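Local coordinates for periplasmic sugar-binding domain protein (Pseudomonas fluorescens Pf-5, PDB 3H75) that probably binds carbohydrate in the periplasm, as a two-domain α/β protein of the bacterial solute-binding protein 2 family, at residues W187-K201 / N213-L227. Residues are numbered along the deposited sequence; the frame is centred on the assembly and turned at random.
Sequences WNRERAYRQAQQLLK and NDEMALGAMQAAREL. With SO4 (sulfate ion), chain B.
The hydroxyl of Tyr193 meets the carboxylate of Glu226 across the two helices, its OH 2.8 Å from OE1 and 2.9 Å from OE2, with ring and carboxylate planes 76° apart. With chi1 at 167°, the Tyr193 ring turns across to helix 214-226 and sits as a knob among Gly219, Gln222, Ala223 and Glu226. At the N-terminal starts of the helices, Asn213 OD1 caps helix 214-226 by accepting from Met216 N (2.9 Å), while ND2 donates to Trp187 O at 3.3 Å and also hydrogen-bonds a glycerol, probably from the crystallisation liquor. Replacing Asn213 with an alanine would probably leave Met216 N without its cap and loosen the tie between the loop at Trp187 and the start of helix 214-226. Leu218 CB lies 3.7 Å from Arg189 CZ, over one face of the guanidinium, which reaches Glu245 in a salt bridge; one water joins Arg189 NE to Leu218 O and Gln222 OE1. Among these contacts the axes approach to 7.1 Å at a signed crossing angle of -38°: a side chain at Gly219 would run into Arg189 O, and Ala192, Ala196, Ala220 and Ala223 supply only methyls. Small residues thus bring the backbones close, while charged and amide groups link the rims.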
loop_
_atom_site.group_PDB
_atom_site.type_symbol
_atom_site.label_atom_id
_atom_site.label_comp_id
_atom_site.label_asym_id
_atom_site.label_seq_id
_atom_site.Cartn_x
_atom_site.Cartn_y
_atom_site.Cartn_z
ATOM N N TRP A 187 -11.281 0.772 -4.175
ATOM C CA TRP A 187 -10.197 1.761 -4.239
ATOM C C TRP A 187 -10.602 3.002 -5.030
ATOM O O TRP A 187 -9.787 3.907 -5.214
ATOM C CB TRP A 187 -8.943 1.183 -4.922
ATOM C CG TRP A 187 -8.426 -0.126 -4.394
ATOM C CD1 TRP A 187 -8.119 -1.236 -5.131
ATOM C CD2 TRP A 187 -8.102 -0.444 -3.036
ATOM N NE1 TRP A 187 -7.622 -2.227 -4.317
ATOM C CE2 TRP A 187 -7.601 -1.766 -3.025
ATOM C CE3 TRP A 187 -8.183 0.259 -1.827
ATOM C CZ2 TRP A 187 -7.184 -2.399 -1.851
ATOM C CZ3 TRP A 187 -7.766 -0.371 -0.661
ATOM C CH2 TRP A 187 -7.271 -1.687 -0.681
ATOM N N ASN A 188 -11.856 3.045 -5.477
ATOM C CA ASN A 188 -12.364 4.127 -6.326
ATOM C C ASN A 188 -13.052 5.290 -5.608
ATOM O O ASN A 188 -14.002 5.098 -4.850
ATOM C CB ASN A 188 -13.304 3.507 -7.364
ATOM C CG ASN A 188 -13.722 4.480 -8.442
ATOM O OD1 ASN A 188 -14.513 5.390 -8.201
ATOM N ND2 ASN A 188 -13.189 4.292 -9.644
ATOM N N ARG A 189 -12.570 6.501 -5.884
ATOM C CA ARG A 189 -13.091 7.718 -5.273
ATOM C C ARG A 189 -14.552 8.032 -5.590
ATOM O O ARG A 189 -15.343 8.272 -4.681
ATOM C CB ARG A 189 -12.213 8.911 -5.666
ATOM C CG ARG A 189 -12.633 10.226 -5.042
ATOM C CD ARG A 189 -11.577 11.285 -5.287
ATOM N NE ARG A 189 -11.938 12.577 -4.714
ATOM C CZ ARG A 189 -11.100 13.604 -4.621
ATOM N NH1 ARG A 189 -9.854 13.488 -5.063
ATOM N NH2 ARG A 189 -11.506 14.745 -4.080
ATOM N N GLU A 190 -14.923 8.046 -6.866
ATOM C CA GLU A 190 -16.311 8.352 -7.196
ATOM C C GLU A 190 -17.280 7.284 -6.698
ATOM O O GLU A 190 -18.410 7.599 -6.326
ATOM C CB GLU A 190 -16.484 8.569 -8.706
ATOM C CG GLU A 190 -15.943 7.473 -9.592
ATOM C CD GLU A 190 -16.120 7.792 -11.066
ATOM O OE1 GLU A 190 -15.682 8.883 -11.495
ATOM O OE2 GLU A 190 -16.692 6.952 -11.795
ATOM N N ARG A 191 -16.845 6.028 -6.680
ATOM C CA ARG A 191 -17.709 4.952 -6.199
ATOM C C ARG A 191 -17.963 5.140 -4.705
ATOM O O ARG A 191 -19.100 5.057 -4.243
ATOM C CB ARG A 191 -17.070 3.582 -6.452
ATOM C CG ARG A 191 -17.914 2.404 -5.972
ATOM C CD ARG A 191 -17.221 1.082 -6.265
ATOM N NE ARG A 191 -17.845 -0.054 -5.589
ATOM C CZ ARG A 191 -18.999 -0.609 -5.951
ATOM N NH1 ARG A 191 -19.674 -0.140 -6.992
ATOM N NH2 ARG A 191 -19.473 -1.645 -5.271
ATOM N N ALA A 192 -16.901 5.397 -3.947
ATOM C CA ALA A 192 -17.038 5.610 -2.508
ATOM C C ALA A 192 -17.899 6.844 -2.277
ATOM O O ALA A 192 -18.701 6.890 -1.342
ATOM C CB ALA A 192 -15.666 5.800 -1.871
ATOM N N TYR A 193 -17.722 7.846 -3.134
ATOM C CA TYR A 193 -18.489 9.082 -3.042
ATOM C C TYR A 193 -19.978 8.771 -3.155
ATOM O O TYR A 193 -20.782 9.255 -2.358
ATOM C CB TYR A 193 -18.077 10.042 -4.164
ATOM C CG TYR A 193 -19.017 11.214 -4.365
ATOM C CD1 TYR A 193 -19.154 12.206 -3.394
ATOM C CD2 TYR A 193 -19.765 11.333 -5.535
ATOM C CE1 TYR A 193 -20.012 13.291 -3.586
ATOM C CE2 TYR A 193 -20.624 12.409 -5.737
ATOM C CZ TYR A 193 -20.742 13.384 -4.761
ATOM O OH TYR A 193 -21.582 14.452 -4.970
ATOM N N ARG A 194 -20.337 7.961 -4.147
ATOM C CA ARG A 194 -21.729 7.593 -4.364
ATOM C C ARG A 194 -22.276 6.777 -3.202
ATOM O O ARG A 194 -23.397 7.001 -2.747
ATOM C CB ARG A 194 -21.874 6.808 -5.671
ATOM C CG ARG A 194 -21.596 7.625 -6.926
ATOM C CD ARG A 194 -22.526 8.824 -7.021
ATOM N NE ARG A 194 -22.271 9.625 -8.215
ATOM C CZ ARG A 194 -22.872 10.781 -8.479
ATOM N NH1 ARG A 194 -23.767 11.275 -7.631
ATOM N NH2 ARG A 194 -22.576 11.447 -9.588
ATOM N N GLN A 195 -21.478 5.831 -2.716
ATOM C CA GLN A 195 -21.896 4.999 -1.597
ATOM C C GLN A 195 -22.078 5.844 -0.336
ATOM O O GLN A 195 -23.030 5.638 0.423
ATOM C CB GLN A 195 -20.862 3.891 -1.350
ATOM C CG GLN A 195 -20.714 2.907 -2.510
ATOM C CD GLN A 195 -19.538 1.954 -2.339
ATOM O OE1 GLN A 195 -18.413 2.380 -2.072
ATOM N NE2 GLN A 195 -19.790 0.660 -2.506
ATOM N N ALA A 196 -21.173 6.799 -0.124
ATOM C CA ALA A 196 -21.224 7.672 1.047
ATOM C C ALA A 196 -22.452 8.572 1.046
ATOM O O ALA A 196 -23.028 8.842 2.098
ATOM C CB ALA A 196 -19.955 8.522 1.133
ATOM N N GLN A 197 -22.851 9.044 -0.130
ATOM C CA GLN A 197 -24.027 9.903 -0.214
ATOM C C GLN A 197 -25.222 9.198 0.409
ATOM O O GLN A 197 -26.014 9.807 1.123
ATOM C CB GLN A 197 -24.361 10.231 -1.668
ATOM C CG GLN A 197 -23.424 11.210 -2.344
ATOM C CD GLN A 197 -23.884 11.545 -3.750
ATOM O OE1 GLN A 197 -23.994 10.665 -4.602
ATOM N NE2 GLN A 197 -24.162 12.821 -3.996
ATOM N N GLN A 198 -25.342 7.907 0.127
ATOM C CA GLN A 198 -26.446 7.113 0.644
ATOM C C GLN A 198 -26.251 6.743 2.111
ATOM O O GLN A 198 -27.128 6.980 2.943
ATOM C CB GLN A 198 -26.600 5.841 -0.188
ATOM C CG GLN A 198 -26.822 6.093 -1.670
ATOM C CD GLN A 198 -26.847 4.811 -2.480
ATOM O OE1 GLN A 198 -27.673 3.928 -2.241
ATOM N NE2 GLN A 198 -25.939 4.702 -3.444
ATOM N N LEU A 199 -25.091 6.172 2.421
ATOM C CA LEU A 199 -24.781 5.737 3.781
ATOM C C LEU A 199 -24.811 6.828 4.853
ATOM O O LEU A 199 -25.334 6.609 5.948
ATOM C CB LEU A 199 -23.418 5.033 3.796
ATOM C CG LEU A 199 -23.352 3.719 3.010
ATOM C CD1 LEU A 199 -21.910 3.252 2.892
ATOM C CD2 LEU A 199 -24.212 2.661 3.694
ATOM N N LEU A 200 -24.253 7.997 4.556
ATOM C CA LEU A 200 -24.233 9.076 5.536
ATOM C C LEU A 200 -25.617 9.648 5.798
ATOM O O LEU A 200 -25.855 10.253 6.842
ATOM C CB LEU A 200 -23.276 10.187 5.096
ATOM C CG LEU A 200 -21.794 9.837 5.250
ATOM C CD1 LEU A 200 -20.943 10.933 4.627
ATOM C CD2 LEU A 200 -21.461 9.664 6.732
ATOM N N LYS A 201 -26.524 9.453 4.848
ATOM C CA LYS A 201 -27.888 9.937 5.002
ATOM C C LYS A 201 -28.663 8.910 5.825
ATOM O O LYS A 201 -29.462 9.262 6.696
ATOM C CB LYS A 201 -28.543 10.115 3.629
ATOM C CG LYS A 201 -29.866 10.865 3.664
ATOM C CD LYS A 201 -30.437 11.039 2.267
ATOM C CE LYS A 201 -31.626 11.990 2.269
ATOM N NZ LYS A 201 -32.698 11.547 3.204
ATOM N N ASN A 213 -8.245 3.240 1.733
ATOM C CA ASN A 213 -7.292 4.040 0.972
ATOM C C ASN A 213 -7.739 5.494 0.985
ATOM O O ASN A 213 -8.857 5.800 1.428
ATOM C CB ASN A 213 -7.052 3.472 -0.448
ATOM C CG ASN A 213 -8.016 3.987 -1.487
ATOM O OD1 ASN A 213 -9.102 4.454 -1.174
ATOM N ND2 ASN A 213 -7.617 3.880 -2.756
ATOM N N ASP A 214 -6.860 6.391 0.549
ATOM C CA ASP A 214 -7.165 7.810 0.578
ATOM C C ASP A 214 -8.165 8.286 -0.462
ATOM O O ASP A 214 -8.954 9.189 -0.184
ATOM C CB ASP A 214 -5.867 8.639 0.510
ATOM C CG ASP A 214 -5.062 8.399 -0.756
ATOM O OD1 ASP A 214 -5.316 7.413 -1.479
ATOM O OD2 ASP A 214 -4.150 9.212 -1.014
ATOM N N GLU A 215 -8.142 7.678 -1.644
ATOM C CA GLU A 215 -9.070 8.040 -2.712
ATOM C C GLU A 215 -10.505 7.937 -2.200
ATOM O O GLU A 215 -11.308 8.863 -2.354
ATOM C CB GLU A 215 -8.908 7.093 -3.906
ATOM C CG GLU A 215 -7.532 7.086 -4.573
ATOM C CD GLU A 215 -7.304 8.273 -5.487
ATOM O OE1 GLU A 215 -8.292 8.785 -6.057
ATOM O OE2 GLU A 215 -6.132 8.682 -5.650
HETATM N N MSE A 216 -10.828 6.803 -1.589
HETATM C CA MSE A 216 -12.170 6.588 -1.072
HETATM C C MSE A 216 -12.496 7.543 0.069
HETATM O O MSE A 216 -13.612 8.039 0.158
HETATM C CB MSE A 216 -12.330 5.134 -0.632
HETATM C CG MSE A 216 -12.199 4.160 -1.795
HETATM SE SE MSE A 216 -12.575 2.335 -1.353
HETATM C CE MSE A 216 -11.159 2.067 -0.020
ATOM N N ALA A 217 -11.526 7.819 0.935
ATOM C CA ALA A 217 -11.768 8.748 2.033
ATOM C C ALA A 217 -12.147 10.124 1.475
ATOM O O ALA A 217 -13.099 10.752 1.937
ATOM C CB ALA A 217 -10.524 8.854 2.917
ATOM N N LEU A 218 -11.404 10.588 0.472
ATOM C CA LEU A 218 -11.678 11.885 -0.143
ATOM C C LEU A 218 -13.071 11.917 -0.779
ATOM O O LEU A 218 -13.749 12.947 -0.757
ATOM C CB LEU A 218 -10.601 12.202 -1.183
ATOM C CG LEU A 218 -9.214 12.419 -0.580
ATOM C CD1 LEU A 218 -8.189 12.520 -1.693
ATOM C CD2 LEU A 218 -9.211 13.670 0.290
ATOM N N GLY A 219 -13.495 10.790 -1.342
ATOM C CA GLY A 219 -14.815 10.716 -1.941
ATOM C C GLY A 219 -15.891 10.798 -0.872
ATOM O O GLY A 219 -16.866 11.538 -1.010
ATOM N N ALA A 220 -15.717 10.040 0.206
ATOM C CA ALA A 220 -16.694 10.049 1.290
ATOM C C ALA A 220 -16.749 11.416 1.954
ATOM O O ALA A 220 -17.804 11.852 2.410
ATOM C CB ALA A 220 -16.347 8.972 2.324
HETATM N N MSE A 221 -15.606 12.090 2.015
HETATM C CA MSE A 221 -15.541 13.412 2.623
HETATM C C MSE A 221 -16.360 14.430 1.843
HETATM O O MSE A 221 -16.984 15.309 2.433
HETATM C CB MSE A 221 -14.088 13.871 2.728
HETATM C CG MSE A 221 -13.340 13.228 3.890
HETATM SE SE MSE A 221 -11.421 13.416 3.768
HETATM C CE MSE A 221 -11.272 15.332 4.052
ATOM N N GLN A 222 -16.364 14.310 0.520
ATOM C CA GLN A 222 -17.138 15.238 -0.297
ATOM C C GLN A 222 -18.621 15.012 -0.037
ATOM O O GLN A 222 -19.382 15.965 0.121
ATOM C CB GLN A 222 -16.844 15.038 -1.784
ATOM C CG GLN A 222 -17.424 16.146 -2.656
ATOM C CD GLN A 222 -17.038 16.009 -4.112
ATOM O OE1 GLN A 222 -15.906 15.647 -4.431
ATOM N NE2 GLN A 222 -17.973 16.316 -5.006
ATOM N N ALA A 223 -19.029 13.748 0.007
ATOM C CA ALA A 223 -20.426 13.419 0.265
ATOM C C ALA A 223 -20.810 13.993 1.629
ATOM O O ALA A 223 -21.908 14.517 1.815
ATOM C CB ALA A 223 -20.621 11.906 0.248
ATOM N N ALA A 224 -19.888 13.899 2.581
ATOM C CA ALA A 224 -20.120 14.406 3.928
ATOM C C ALA A 224 -20.346 15.920 3.939
ATOM O O ALA A 224 -21.275 16.410 4.584
ATOM C CB ALA A 224 -18.939 14.043 4.828
ATOM N N ARG A 225 -19.494 16.659 3.231
ATOM C CA ARG A 225 -19.626 18.113 3.178
ATOM C C ARG A 225 -20.978 18.518 2.596
ATOM O O ARG A 225 -21.608 19.469 3.059
ATOM C CB ARG A 225 -18.502 18.731 2.335
ATOM C CG ARG A 225 -17.117 18.657 2.964
ATOM C CD ARG A 225 -16.121 19.543 2.217
ATOM N NE ARG A 225 -15.923 19.121 0.832
ATOM C CZ ARG A 225 -15.092 18.155 0.452
ATOM N NH1 ARG A 225 -14.369 17.506 1.355
ATOM N NH2 ARG A 225 -14.987 17.833 -0.830
ATOM N N GLU A 226 -21.415 17.784 1.578
ATOM C CA GLU A 226 -22.686 18.053 0.919
ATOM C C GLU A 226 -23.893 17.855 1.831
ATOM O O GLU A 226 -24.963 18.410 1.581
ATOM C CB GLU A 226 -22.822 17.167 -0.321
ATOM C CG GLU A 226 -22.047 17.676 -1.524
ATOM C CD GLU A 226 -21.886 16.634 -2.609
ATOM O OE1 GLU A 226 -22.785 15.782 -2.762
ATOM O OE2 GLU A 226 -20.860 16.676 -3.319
ATOM N N LEU A 227 -23.720 17.064 2.885
ATOM C CA LEU A 227 -24.806 16.801 3.822
ATOM C C LEU A 227 -24.750 17.726 5.031
ATOM O O LEU A 227 -25.610 17.664 5.910
ATOM C CB LEU A 227 -24.762 15.341 4.287
ATOM C CG LEU A 227 -24.989 14.287 3.199
ATOM C CD1 LEU A 227 -24.875 12.896 3.802
ATOM C CD2 LEU A 227 -26.359 14.482 2.565
HETATM S S SO4 B . -4.115 -3.367 -5.050
HETATM O O1 SO4 B . -4.111 -3.625 -3.595
HETATM O O2 SO4 B . -3.911 -1.929 -5.281
HETATM O O3 SO4 B . -3.014 -4.133 -5.652
HETATM O O4 SO4 B . -5.413 -3.792 -5.618
HETATM O O HOH W 1 -10.316 6.890 -7.743
HETATM O O HOH W 2 -14.144 13.847 -3.409
#